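PDB 5LHF: N-(5'-phosphoribosyl)anthranilate isomerase from Thermococcus kodakarensis, which catalyses the isomerisation of N-(5-phospho-beta-D-ribosyl)anthranilate to 1-(2-carboxyphenylamino)-1-deoxy-D-ribulose 5-phosphate, the third of five steps from chorismate to L-tryptophan. Local coordinates for residues Lys132-Thr137 and Ile159-Gly163; Ala104-Pro108 and Arg120-Ile125; Leu17-Glu21 and Met50-Ile55; Val3-Cys9 and Pro179-Ser185. One frame throughout, in Å; residues are numbered along the deposited sequence.

In the fold
The chain folds into a TIM barrel of eight parallel strands. Its first strand, in 3-9, pairs with the last, in 179-185. This is contact 4, which closes the barrel and encloses the other three contacts along the chain. These follow in series. Contact 3 comes first, closes the stretch between 21 and 50, and joins helix 14-20 to the loop before strand 55-59. Contact 2 closes 108 to 120 and packs helix 114-126 on strand 100-106. Contact 1 closes 137 to 159, pairs strands 132-136 and 160-162, and borders contacts 2 and 4 in the sheet. Contact 3 touches contact 4 through Val20 and Ile8. Contacts 2 and 3 lie on opposite sides of the chain centre.

Contact 1: Lys132-Thr137 and Ile159-Gly163; sequences KILLDT and IVLAG
Strands 132-136 and 160-162 of the TIM barrel are joined through helix 143-156, a beta-alpha-beta crossover, and pair in parallel with Leu134 beside Val160 and Asp136 beside Ala162. Val160 N donates to Ile133 O at 2.7 Å. Leu135 N then donates to Val160 O, and Ala162 N to Leu135 O. Ala162 O is gripped twice. It accepts from Thr137 N at 3.0 Å and from Thr137 OG1 at 2.8 Å. The backbone N-H comes from above the carbonyl plane, 40° out of it, while the hydroxyl lies nearer the plane. Thr137 OG1 sits between its own N and carbonyl carbon (chi1 63°), which turns it to that oxygen. The methyl CG2 of Thr137 meets Leu161 CD1 at 3.6 Å, the two side chains crossing at about a right angle. On the helix-facing side, Leu135 CD1 meets Ile159 CD1 at 3.7 Å, and helix 143-156 covers both residues. On the barrel-interior face, Leu134 CD2 reaches the neighbouring strand, 3.6 Å from Ala162 CB. Leu134 CD1 reaches Val160 CG1 more loosely. Asp183 of the next strand touches Leu134, Val160 and Ala162. Apolar contacts thus form on both sides of the pair, though the face of Leu134, Val160 and Ala162 also carries Asp136. The double grip of Thr137 on Ala162 O carries the pairing just past the end of strand 132-136.

Contact 2: Ala104-Pro108 and Arg120-Ile125; sequences AFMVP and RLLELI
Strand 104-106 and helix 120-125 run nearly antiparallel, at 153°, with their axes 10.2 Å apart at the closest approach. Phe105 meets Leu121, Leu124 and Ile125. Its CG is anti to the carbonyl carbon (chi1 -65°). Its CB points toward the helix, and the ring lies against Leu124 and Ile125. Ile125 CG1 lies over the centre of one ring face, 3.8 Å from the centroid and 8° off the normal, a CH-pi contact. Leu124 comes to the ring differently. Its CG lies near the ring plane at the edge, 3.7 Å from Phe105 CE1, and Leu124 CD2 is close to Phe105 CD1. One turn back, Leu121 divides its branches. Its CD1 meets Phe105 CB at 4.0 Å, and its CD2 meets Pro108 CD at 3.9 Å. The Leu121 and Pro108 side chains cross at about a right angle. Arg120 passes Pro108 in the opposite direction. Its chain bends at chi3, and Arg120 NH1 comes 3.3 Å from Pro108 CB, which sits at the guanidinium edge. The same NH1 makes a salt bridge with Asp117, so the polar end of Arg120 is held within its own helix. Ile133 and Leu135 of strand 132-136 add to the apolar layer, touching Ile125 and Leu121 respectively. An outer helix laid against its preceding strand by apolar side chains is the beta-alpha half of a beta-alpha-beta unit, the repeating element of the TIM barrel.

Contact 3: Leu17-Glu21 and Met50-Ile55; sequences LRLVE and MAEIPI
Glu21, in segment 17-21 on the outer layer of the TIM barrel, reaches across to the loop that leads from helix 41-50 into strand 55-59. From CB, CG lies anti to the carbonyl carbon (chi1 -70°), and the chain is extended from there. CG comes 4.2 Å from Ile53 CD1, a loose apolar contact. At the tip the two oxygens go to different partners. Glu21 OE1 accepts from Glu52 N in a nearly straight bond; the modelled 2.5 Å is doubtfully short. Glu21 OE2 forms a salt bridge with Arg18 NH1 at 2.9 Å, met on its syn side and near the guanidinium plane. With a partner on each oxygen, the carboxylate is probably held in its rotation. Arg18 bends at chi2 and also spans the gap, its NH1 donating to Met50 O at 2.8 Å. Arg18 NH2 makes only a weak bond to that oxygen. The carboxylate of Glu52 joins the salt-bridge network, with a long charge contact to Arg18 out of the guanidinium plane. Beneath the polar layer, Leu17 CD2 packs 3.8 Å from Ala51 CA. Leu17 and Ile55 both touch Thr27 of strand 26-30. One water accepts from Arg18 NH2 and donates to Glu52 OE1 and, at 2.9 Å, to Met50 O.

Contact 4: Val3-Cys9 and Pro179-Ser185; sequences VEFVKIC and PAGVDVS
Lys7 and Asp183 lie side by side where the first and last strands of the TIM barrel pair in parallel and close it. Lys7 NZ donates to Asp183 OD1 at 2.7 Å in a salt bridge. The ammonium meets the syn side of the carboxylate but stands 29° out of its plane. The lysine chain runs extended and bends at its last torsion (chi4 -84°), bringing NZ round to Asp183 OD1. Cys9 CB packs against the same oxygen at 3.7 Å. Both charged groups are buried inside the barrel. Gln80 OE1 accepts a further hydrogen bond from Lys7 NZ, and Asp183 is flanked by Val160 and Ala162 of the adjoining strand. The backbone ladder sets the pair in register. Val182 N bonds to Phe5 O, Lys7 N to Val182 O at 2.9 Å, Val184 N to Lys7 O, and Cys9 N to Val184 O. Gly181 CA lies at the edge of the Phe5 ring. On the helix-facing side the valines stand alongside, Val6 CG2 4.1 Å from Val182 CG2. Ile8 CG1 meets Val184 CG1 at 3.9 Å in the same way. Helix 196-207 covers Val6, Ile8 and Val184. At the start of the pairing, Val3 CG1 touches Gly181 CA at 3.6 Å, and Glu4 N donates to Ala180 O at 3.0 Å.

Contact 1: Lys132-Thr137 and Ile159-Gly163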
loop_
_atom_site.group_PDB
_atom_site.type_symbol
_atom_site.label_atom_id
_atom_site.label_comp_id
_atom_site.label_asym_id
_atom_site.label_seq_id
_atom_site.Cartn_x
_atom_site.Cartn_y
_atom_site.Cartn_z
ATOM N N LYS A 132 0.561 -1.071 10.065
ATOM C CA LYS A 132 1.461 -1.424 8.976
ATOM C C LYS A 132 2.093 -0.176 8.386
ATOM O O LYS A 132 1.478 0.892 8.337
ATOM C CB LYS A 132 0.741 -2.205 7.864
ATOM C CG LYS A 132 0.451 -3.666 8.184
ATOM C CD LYS A 132 0.051 -4.423 6.917
ATOM C CE LYS A 132 -0.453 -5.837 7.205
ATOM N NZ LYS A 132 0.630 -6.815 7.469
ATOM N N ILE A 133 3.327 -0.343 7.918
ATOM C CA ILE A 133 4.123 0.708 7.294
ATOM C C ILE A 133 4.306 0.343 5.830
ATOM O O ILE A 133 4.848 -0.727 5.518
ATOM C CB ILE A 133 5.495 0.853 7.974
ATOM C CG1 ILE A 133 5.351 1.316 9.428
ATOM C CG2 ILE A 133 6.411 1.763 7.167
ATOM C CD1 ILE A 133 4.766 2.670 9.563
ATOM N N LEU A 134 3.867 1.218 4.928
ATOM C CA LEU A 134 4.117 1.039 3.503
ATOM C C LEU A 134 5.154 2.051 3.041
ATOM O O LEU A 134 5.050 3.242 3.355
ATOM C CB LEU A 134 2.827 1.183 2.688
ATOM C CG LEU A 134 2.890 0.842 1.197
ATOM C CD1 LEU A 134 1.568 0.164 0.741
ATOM C CD2 LEU A 134 3.142 2.109 0.377
ATOM N N LEU A 135 6.154 1.575 2.302
ATOM C CA LEU A 135 7.189 2.430 1.730
ATOM C C LEU A 135 6.946 2.525 0.227
ATOM O O LEU A 135 7.068 1.528 -0.496
ATOM C CB LEU A 135 8.594 1.894 2.036
ATOM C CG LEU A 135 9.032 1.840 3.505
ATOM C CD1 LEU A 135 10.510 1.442 3.659
ATOM C CD2 LEU A 135 8.765 3.166 4.190
ATOM N N ASP A 136 6.619 3.720 -0.243
ATOM C CA ASP A 136 6.280 3.953 -1.645
ATOM C C ASP A 136 7.524 4.442 -2.388
ATOM O O ASP A 136 7.912 5.606 -2.263
ATOM C CB ASP A 136 5.139 4.962 -1.733
ATOM C CG ASP A 136 4.568 5.072 -3.126
ATOM O OD1 ASP A 136 4.017 6.138 -3.444
ATOM O OD2 ASP A 136 4.673 4.101 -3.908
ATOM N N THR A 137 8.131 3.565 -3.185
ATOM C CA THR A 137 9.373 3.863 -3.892
ATOM C C THR A 137 9.104 4.565 -5.226
ATOM O O THR A 137 8.043 4.410 -5.833
ATOM C CB THR A 137 10.168 2.583 -4.139
ATOM O OG1 THR A 137 9.417 1.712 -4.991
ATOM C CG2 THR A 137 10.448 1.872 -2.829
ATOM N N ILE A 159 8.008 -3.894 6.977
ATOM C CA ILE A 159 7.406 -2.913 6.080
ATOM C C ILE A 159 6.790 -3.612 4.869
ATOM O O ILE A 159 7.125 -4.751 4.530
ATOM C CB ILE A 159 8.438 -1.852 5.651
ATOM C CG1 ILE A 159 9.565 -2.484 4.830
ATOM C CG2 ILE A 159 9.000 -1.109 6.879
ATOM C CD1 ILE A 159 9.560 -2.104 3.373
ATOM N N VAL A 160 5.864 -2.912 4.218
ATOM C CA VAL A 160 5.290 -3.325 2.943
ATOM C C VAL A 160 5.945 -2.478 1.861
ATOM O O VAL A 160 5.837 -1.244 1.881
ATOM C CB VAL A 160 3.761 -3.146 2.923
ATOM C CG1 VAL A 160 3.186 -3.547 1.559
ATOM C CG2 VAL A 160 3.097 -3.947 4.037
ATOM N N LEU A 161 6.635 -3.123 0.926
ATOM C CA LEU A 161 7.317 -2.423 -0.159
ATOM C C LEU A 161 6.359 -2.206 -1.322
ATOM O O LEU A 161 5.676 -3.143 -1.751
ATOM C CB LEU A 161 8.529 -3.223 -0.635
ATOM C CG LEU A 161 9.418 -2.571 -1.705
ATOM C CD1 LEU A 161 10.110 -1.318 -1.188
ATOM C CD2 LEU A 161 10.448 -3.608 -2.227
ATOM N N ALA A 162 6.321 -0.975 -1.842
ATOM C CA ALA A 162 5.393 -0.626 -2.914
ATOM C C ALA A 162 6.082 0.289 -3.913
ATOM O O ALA A 162 7.173 0.816 -3.665
ATOM C CB ALA A 162 4.131 0.060 -2.371
ATOM N N GLY A 163 5.412 0.499 -5.044
ATOM C CA GLY A 163 5.893 1.436 -6.039
ATOM C C GLY A 163 6.512 0.784 -7.257
ATOM O O GLY A 163 7.659 0.335 -7.216
#

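Contact 2: Ala104-Pro108 and Arg120-Ile125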
loop_
_atom_site.group_PDB
_atom_site.type_symbol
_atom_site.label_atom_id
_atom_site.label_comp_id
_atom_site.label_asym_id
_atom_site.label_seq_id
_atom_site.Cartn_x
_atom_site.Cartn_y
_atom_site.Cartn_z
ATOM N N ALA A 104 1.311 5.130 4.425
ATOM C CA ALA A 104 2.258 5.168 3.318
ATOM C C ALA A 104 3.229 6.334 3.476
ATOM O O ALA A 104 2.828 7.454 3.804
ATOM C CB ALA A 104 1.512 5.269 1.983
ATOM N N PHE A 105 4.517 6.058 3.251
ATOM C CA PHE A 105 5.585 7.047 3.327
ATOM C C PHE A 105 6.322 7.100 1.998
ATOM O O PHE A 105 6.692 6.059 1.449
ATOM C CB PHE A 105 6.595 6.710 4.437
ATOM C CG PHE A 105 6.027 6.774 5.822
ATOM C CD1 PHE A 105 6.052 7.959 6.543
ATOM C CD2 PHE A 105 5.463 5.650 6.404
ATOM C CE1 PHE A 105 5.527 8.017 7.823
ATOM C CE2 PHE A 105 4.941 5.703 7.685
ATOM C CZ PHE A 105 4.976 6.891 8.397
ATOM N N MET A 106 6.559 8.307 1.496
ATOM C CA MET A 106 7.450 8.456 0.355
ATOM C C MET A 106 8.891 8.235 0.803
ATOM O O MET A 106 9.278 8.598 1.918
ATOM C CB MET A 106 7.297 9.839 -0.276
ATOM C CG MET A 106 5.961 10.079 -0.969
ATOM S SD MET A 106 5.810 11.754 -1.635
ATOM C CE MET A 106 5.963 12.728 -0.136
ATOM N N VAL A 107 9.683 7.612 -0.060
ATOM C CA VAL A 107 11.096 7.406 0.254
ATOM C C VAL A 107 11.859 8.673 -0.116
ATOM O O VAL A 107 11.955 9.011 -1.306
ATOM C CB VAL A 107 11.660 6.179 -0.474
ATOM C CG1 VAL A 107 13.107 5.968 -0.075
ATOM C CG2 VAL A 107 10.813 4.952 -0.174
ATOM N N PRO A 108 12.406 9.404 0.855
ATOM C CA PRO A 108 13.073 10.672 0.540
ATOM C C PRO A 108 14.323 10.466 -0.302
ATOM O O PRO A 108 14.990 9.431 -0.226
ATOM C CB PRO A 108 13.431 11.244 1.920
ATOM C CG PRO A 108 12.610 10.467 2.908
ATOM C CD PRO A 108 12.405 9.116 2.299
ATOM N N ARG A 120 16.364 9.977 8.336
ATOM C CA ARG A 120 15.230 10.888 8.297
ATOM C C ARG A 120 13.912 10.122 8.223
ATOM O O ARG A 120 12.922 10.507 8.853
ATOM C CB ARG A 120 15.387 11.826 7.101
ATOM C CG ARG A 120 14.261 12.821 6.879
ATOM C CD ARG A 120 14.613 13.749 5.725
ATOM N NE ARG A 120 16.060 13.810 5.516
ATOM C CZ ARG A 120 16.688 13.273 4.473
ATOM N NH1 ARG A 120 15.991 12.641 3.539
ATOM N NH2 ARG A 120 18.009 13.367 4.367
ATOM N N LEU A 121 13.882 9.020 7.471
ATOM C CA LEU A 121 12.617 8.312 7.302
ATOM C C LEU A 121 12.202 7.625 8.595
ATOM O O LEU A 121 11.018 7.610 8.939
ATOM C CB LEU A 121 12.720 7.303 6.159
ATOM C CG LEU A 121 11.416 6.604 5.758
ATOM C CD1 LEU A 121 10.254 7.599 5.703
ATOM C CD2 LEU A 121 11.594 5.883 4.418
ATOM N N LEU A 122 13.168 7.067 9.331
ATOM C CA LEU A 122 12.847 6.383 10.580
ATOM C C LEU A 122 12.274 7.342 11.612
ATOM O O LEU A 122 11.400 6.958 12.399
ATOM C CB LEU A 122 14.090 5.684 11.138
ATOM C CG LEU A 122 14.432 4.335 10.513
ATOM C CD1 LEU A 122 15.844 3.895 10.892
ATOM C CD2 LEU A 122 13.424 3.288 10.935
ATOM N N GLU A 123 12.756 8.585 11.643
ATOM C CA GLU A 123 12.229 9.504 12.645
ATOM C C GLU A 123 10.789 9.897 12.333
ATOM O O GLU A 123 9.993 10.088 13.256
ATOM C CB GLU A 123 13.127 10.738 12.794
ATOM C CG GLU A 123 13.322 11.595 11.551
ATOM C CD GLU A 123 12.174 12.573 11.287
ATOM O OE1 GLU A 123 11.480 12.974 12.250
ATOM O OE2 GLU A 123 11.965 12.935 10.107
ATOM N N LEU A 124 10.429 9.999 11.051
ATOM C CA LEU A 124 9.034 10.269 10.708
ATOM C C LEU A 124 8.150 9.075 11.056
ATOM O O LEU A 124 7.057 9.243 11.606
ATOM C CB LEU A 124 8.912 10.622 9.225
ATOM C CG LEU A 124 7.502 10.970 8.724
ATOM C CD1 LEU A 124 6.870 12.094 9.565
ATOM C CD2 LEU A 124 7.510 11.324 7.233
ATOM N N ILE A 125 8.627 7.861 10.771
ATOM C CA ILE A 125 7.839 6.656 11.015
ATOM C C ILE A 125 7.563 6.474 12.505
ATOM O O ILE A 125 6.455 6.091 12.905
ATOM C CB ILE A 125 8.559 5.440 10.405
ATOM C CG1 ILE A 125 8.612 5.599 8.883
ATOM C CG2 ILE A 125 7.887 4.141 10.812
ATOM C CD1 ILE A 125 9.423 4.518 8.161
#

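Contact 3: Leu17-Glu21 and Met50-Ile55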
loop_
_atom_site.group_PDB
_atom_site.type_symbol
_atom_site.label_atom_id
_atom_site.label_comp_id
_atom_site.label_asym_id
_atom_site.label_seq_id
_atom_site.Cartn_x
_atom_site.Cartn_y
_atom_site.Cartn_z
ATOM N N LEU A 17 -12.150 -7.625 -7.820
ATOM C CA LEU A 17 -12.080 -8.056 -6.427
ATOM C C LEU A 17 -12.020 -9.576 -6.314
ATOM O O LEU A 17 -11.121 -10.122 -5.676
ATOM C CB LEU A 17 -13.275 -7.522 -5.644
ATOM C CG LEU A 17 -13.374 -7.996 -4.193
ATOM C CD1 LEU A 17 -12.205 -7.488 -3.351
ATOM C CD2 LEU A 17 -14.662 -7.518 -3.608
ATOM N N ARG A 18 -12.992 -10.279 -6.909
ATOM C CA ARG A 18 -13.023 -11.735 -6.791
ATOM C C ARG A 18 -11.750 -12.385 -7.343
ATOM O O ARG A 18 -11.307 -13.425 -6.835
ATOM C CB ARG A 18 -14.254 -12.287 -7.507
ATOM C CG ARG A 18 -15.567 -11.861 -6.871
ATOM C CD ARG A 18 -15.610 -12.240 -5.399
ATOM N NE ARG A 18 -16.946 -12.061 -4.826
ATOM C CZ ARG A 18 -17.175 -11.737 -3.553
ATOM N NH1 ARG A 18 -16.156 -11.526 -2.729
ATOM N NH2 ARG A 18 -18.422 -11.597 -3.110
ATOM N N LEU A 19 -11.170 -11.810 -8.402
ATOM C CA LEU A 19 -9.922 -12.337 -8.940
ATOM C C LEU A 19 -8.790 -12.187 -7.937
ATOM O O LEU A 19 -8.109 -13.160 -7.599
ATOM C CB LEU A 19 -9.569 -11.628 -10.250
ATOM C CG LEU A 19 -8.182 -11.945 -10.807
ATOM C CD1 LEU A 19 -8.098 -13.473 -11.012
ATOM C CD2 LEU A 19 -7.911 -11.165 -12.110
ATOM N N VAL A 20 -8.594 -10.969 -7.430
ATOM C CA VAL A 20 -7.533 -10.696 -6.463
ATOM C C VAL A 20 -7.676 -11.564 -5.217
ATOM O O VAL A 20 -6.675 -11.953 -4.604
ATOM C CB VAL A 20 -7.545 -9.191 -6.130
ATOM C CG1 VAL A 20 -6.782 -8.892 -4.854
ATOM C CG2 VAL A 20 -6.983 -8.412 -7.302
ATOM N N GLU A 21 -8.911 -11.879 -4.817
ATOM C CA GLU A 21 -9.136 -12.627 -3.585
ATOM C C GLU A 21 -8.608 -14.053 -3.658
ATOM O O GLU A 21 -8.418 -14.683 -2.613
ATOM C CB GLU A 21 -10.628 -12.649 -3.255
ATOM C CG GLU A 21 -11.140 -11.280 -2.823
ATOM C CD GLU A 21 -12.572 -11.312 -2.368
ATOM O OE1 GLU A 21 -12.929 -10.486 -1.504
ATOM O OE2 GLU A 21 -13.339 -12.145 -2.886
ATOM N N MET A 50 -18.666 -6.773 0.028
ATOM C CA MET A 50 -18.551 -8.112 -0.531
ATOM C C MET A 50 -17.164 -8.729 -0.382
ATOM O O MET A 50 -17.027 -9.945 -0.574
ATOM C CB MET A 50 -18.962 -8.088 -2.004
ATOM C CG MET A 50 -20.407 -7.662 -2.194
ATOM S SD MET A 50 -21.579 -8.721 -1.308
ATOM C CE MET A 50 -22.087 -9.825 -2.623
ATOM N N ALA A 51 -16.147 -7.955 0.013
ATOM C CA ALA A 51 -14.794 -8.496 0.099
ATOM C C ALA A 51 -14.681 -9.620 1.130
ATOM O O ALA A 51 -15.277 -9.567 2.213
ATOM C CB ALA A 51 -13.791 -7.385 0.426
ATOM N N GLU A 52 -13.906 -10.648 0.789
ATOM C CA GLU A 52 -13.663 -11.755 1.702
ATOM C C GLU A 52 -12.235 -11.780 2.247
ATOM O O GLU A 52 -11.903 -12.683 3.021
ATOM C CB GLU A 52 -14.019 -13.085 1.007
ATOM C CG GLU A 52 -15.521 -13.183 0.738
ATOM C CD GLU A 52 -15.924 -14.407 -0.070
ATOM O OE1 GLU A 52 -17.142 -14.558 -0.339
ATOM O OE2 GLU A 52 -15.031 -15.202 -0.443
ATOM N N ILE A 53 -11.392 -10.820 1.870
ATOM C CA ILE A 53 -10.096 -10.561 2.512
ATOM C C ILE A 53 -10.079 -9.112 2.999
ATOM O O ILE A 53 -10.936 -8.313 2.592
ATOM C CB ILE A 53 -8.915 -10.817 1.556
ATOM C CG1 ILE A 53 -8.901 -9.776 0.433
ATOM C CG2 ILE A 53 -8.942 -12.256 1.013
ATOM C CD1 ILE A 53 -7.806 -10.014 -0.621
ATOM N N PRO A 54 -9.128 -8.714 3.846
ATOM C CA PRO A 54 -9.050 -7.301 4.236
ATOM C C PRO A 54 -8.957 -6.401 3.013
ATOM O O PRO A 54 -8.190 -6.662 2.083
ATOM C CB PRO A 54 -7.774 -7.243 5.085
ATOM C CG PRO A 54 -7.690 -8.594 5.694
ATOM C CD PRO A 54 -8.188 -9.549 4.624
ATOM N N ILE A 55 -9.770 -5.347 2.993
ATOM C CA ILE A 55 -9.751 -4.414 1.873
ATOM C C ILE A 55 -9.535 -3.006 2.421
ATOM O O ILE A 55 -10.344 -2.503 3.214
ATOM C CB ILE A 55 -11.021 -4.510 1.008
ATOM C CG1 ILE A 55 -10.989 -3.466 -0.122
ATOM C CG2 ILE A 55 -12.304 -4.434 1.858
ATOM C CD1 ILE A 55 -12.038 -3.704 -1.195
HETATM O O HOH W 1 -18.991 -11.988 0.026
#

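Contact 4: Val3-Cys9 and Pro179-Ser185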
loop_
_atom_site.group_PDB
_atom_site.type_symbol
_atom_site.label_atom_id
_atom_site.label_comp_id
_atom_site.label_asym_id
_atom_site.label_seq_id
_atom_site.Cartn_x
_atom_site.Cartn_y
_atom_site.Cartn_z
ATOM N N VAL A 3 8.495 -13.461 1.871
ATOM C CA VAL A 3 7.519 -12.391 2.042
ATOM C C VAL A 3 6.226 -13.008 2.561
ATOM O O VAL A 3 5.744 -14.013 2.024
ATOM C CB VAL A 3 7.293 -11.646 0.713
ATOM C CG1 VAL A 3 6.270 -10.548 0.884
ATOM C CG2 VAL A 3 8.599 -11.055 0.196
ATOM N N GLU A 4 5.666 -12.424 3.619
ATOM C CA GLU A 4 4.482 -13.019 4.223
ATOM C C GLU A 4 3.179 -12.349 3.815
ATOM O O GLU A 4 2.108 -12.929 4.040
ATOM C CB GLU A 4 4.593 -13.001 5.754
ATOM C CG GLU A 4 5.682 -13.913 6.370
ATOM C CD GLU A 4 5.850 -15.305 5.739
ATOM O OE1 GLU A 4 5.015 -15.759 4.925
ATOM O OE2 GLU A 4 6.854 -15.971 6.081
ATOM N N PHE A 5 3.231 -11.167 3.218
ATOM C CA PHE A 5 2.032 -10.381 2.976
ATOM C C PHE A 5 2.070 -9.854 1.552
ATOM O O PHE A 5 3.057 -9.246 1.141
ATOM C CB PHE A 5 1.944 -9.231 3.988
ATOM C CG PHE A 5 0.818 -8.257 3.743
ATOM C CD1 PHE A 5 -0.447 -8.493 4.265
ATOM C CD2 PHE A 5 1.046 -7.068 3.057
ATOM C CE1 PHE A 5 -1.469 -7.590 4.063
ATOM C CE2 PHE A 5 0.023 -6.145 2.861
ATOM C CZ PHE A 5 -1.239 -6.407 3.365
ATOM N N VAL A 6 1.015 -10.104 0.791
ATOM C CA VAL A 6 0.903 -9.589 -0.569
ATOM C C VAL A 6 -0.412 -8.841 -0.686
ATOM O O VAL A 6 -1.473 -9.401 -0.391
ATOM C CB VAL A 6 0.958 -10.711 -1.617
ATOM C CG1 VAL A 6 0.836 -10.114 -3.022
ATOM C CG2 VAL A 6 2.237 -11.545 -1.441
ATOM N N LYS A 7 -0.343 -7.588 -1.124
ATOM C CA LYS A 7 -1.525 -6.757 -1.307
ATOM C C LYS A 7 -1.594 -6.354 -2.770
ATOM O O LYS A 7 -0.588 -5.914 -3.335
ATOM C CB LYS A 7 -1.478 -5.528 -0.401
ATOM C CG LYS A 7 -2.612 -4.530 -0.652
ATOM C CD LYS A 7 -2.668 -3.454 0.455
ATOM C CE LYS A 7 -3.535 -2.268 0.041
ATOM N NZ LYS A 7 -2.778 -1.267 -0.797
ATOM N N ILE A 8 -2.749 -6.566 -3.402
ATOM C CA ILE A 8 -2.985 -6.094 -4.766
ATOM C C ILE A 8 -3.981 -4.952 -4.668
ATOM O O ILE A 8 -5.154 -5.156 -4.317
ATOM C CB ILE A 8 -3.498 -7.199 -5.702
ATOM C CG1 ILE A 8 -2.446 -8.311 -5.857
ATOM C CG2 ILE A 8 -3.863 -6.604 -7.057
ATOM C CD1 ILE A 8 -2.953 -9.558 -6.586
ATOM N N CYS A 9 -3.525 -3.756 -4.992
ATOM C CA CYS A 9 -4.276 -2.543 -4.702
ATOM C C CYS A 9 -5.040 -2.083 -5.938
ATOM O O CYS A 9 -4.703 -2.434 -7.072
ATOM C CB CYS A 9 -3.337 -1.431 -4.226
ATOM S SG CYS A 9 -4.213 0.036 -3.603
ATOM N N PRO A 179 11.541 -7.095 2.384
ATOM C CA PRO A 179 10.387 -6.588 3.127
ATOM C C PRO A 179 9.546 -7.732 3.673
ATOM O O PRO A 179 9.671 -8.891 3.260
ATOM C CB PRO A 179 9.614 -5.803 2.060
ATOM C CG PRO A 179 9.845 -6.616 0.820
ATOM C CD PRO A 179 11.279 -7.160 0.935
ATOM N N ALA A 180 8.673 -7.382 4.620
ATOM C CA ALA A 180 7.677 -8.329 5.105
ATOM C C ALA A 180 6.493 -8.455 4.160
ATOM O O ALA A 180 5.780 -9.464 4.203
ATOM C CB ALA A 180 7.182 -7.926 6.493
ATOM N N GLY A 181 6.274 -7.462 3.304
ATOM C CA GLY A 181 5.159 -7.502 2.385
ATOM C C GLY A 181 5.480 -6.738 1.120
ATOM O O GLY A 181 6.452 -5.987 1.047
ATOM N N VAL A 182 4.658 -6.969 0.101
ATOM C CA VAL A 182 4.753 -6.224 -1.144
ATOM C C VAL A 182 3.351 -5.795 -1.535
ATOM O O VAL A 182 2.369 -6.478 -1.224
ATOM C CB VAL A 182 5.398 -7.037 -2.289
ATOM C CG1 VAL A 182 6.898 -7.260 -2.029
ATOM C CG2 VAL A 182 4.676 -8.368 -2.488
ATOM N N ASP A 183 3.276 -4.659 -2.231
ATOM C CA ASP A 183 2.042 -4.066 -2.734
ATOM C C ASP A 183 2.215 -3.772 -4.217
ATOM O O ASP A 183 3.234 -3.199 -4.618
ATOM C CB ASP A 183 1.708 -2.777 -1.967
ATOM C CG ASP A 183 0.433 -2.127 -2.439
ATOM O OD1 ASP A 183 -0.628 -2.469 -1.901
ATOM O OD2 ASP A 183 0.490 -1.242 -3.321
ATOM N N VAL A 184 1.230 -4.160 -5.033
ATOM C CA VAL A 184 1.318 -4.021 -6.486
ATOM C C VAL A 184 -0.040 -3.592 -7.017
ATOM O O VAL A 184 -1.074 -4.020 -6.502
ATOM C CB VAL A 184 1.780 -5.340 -7.158
ATOM C CG1 VAL A 184 0.789 -6.466 -6.906
ATOM C CG2 VAL A 184 2.004 -5.157 -8.663
ATOM N N SER A 185 -0.036 -2.753 -8.052
ATOM C CA SER A 185 -1.283 -2.343 -8.687
ATOM C C SER A 185 -1.172 -2.456 -10.200
ATOM O O SER A 185 -1.578 -3.473 -10.775
ATOM C CB SER A 185 -1.649 -0.911 -8.275
ATOM O OG SER A 185 -2.915 -0.535 -8.807
#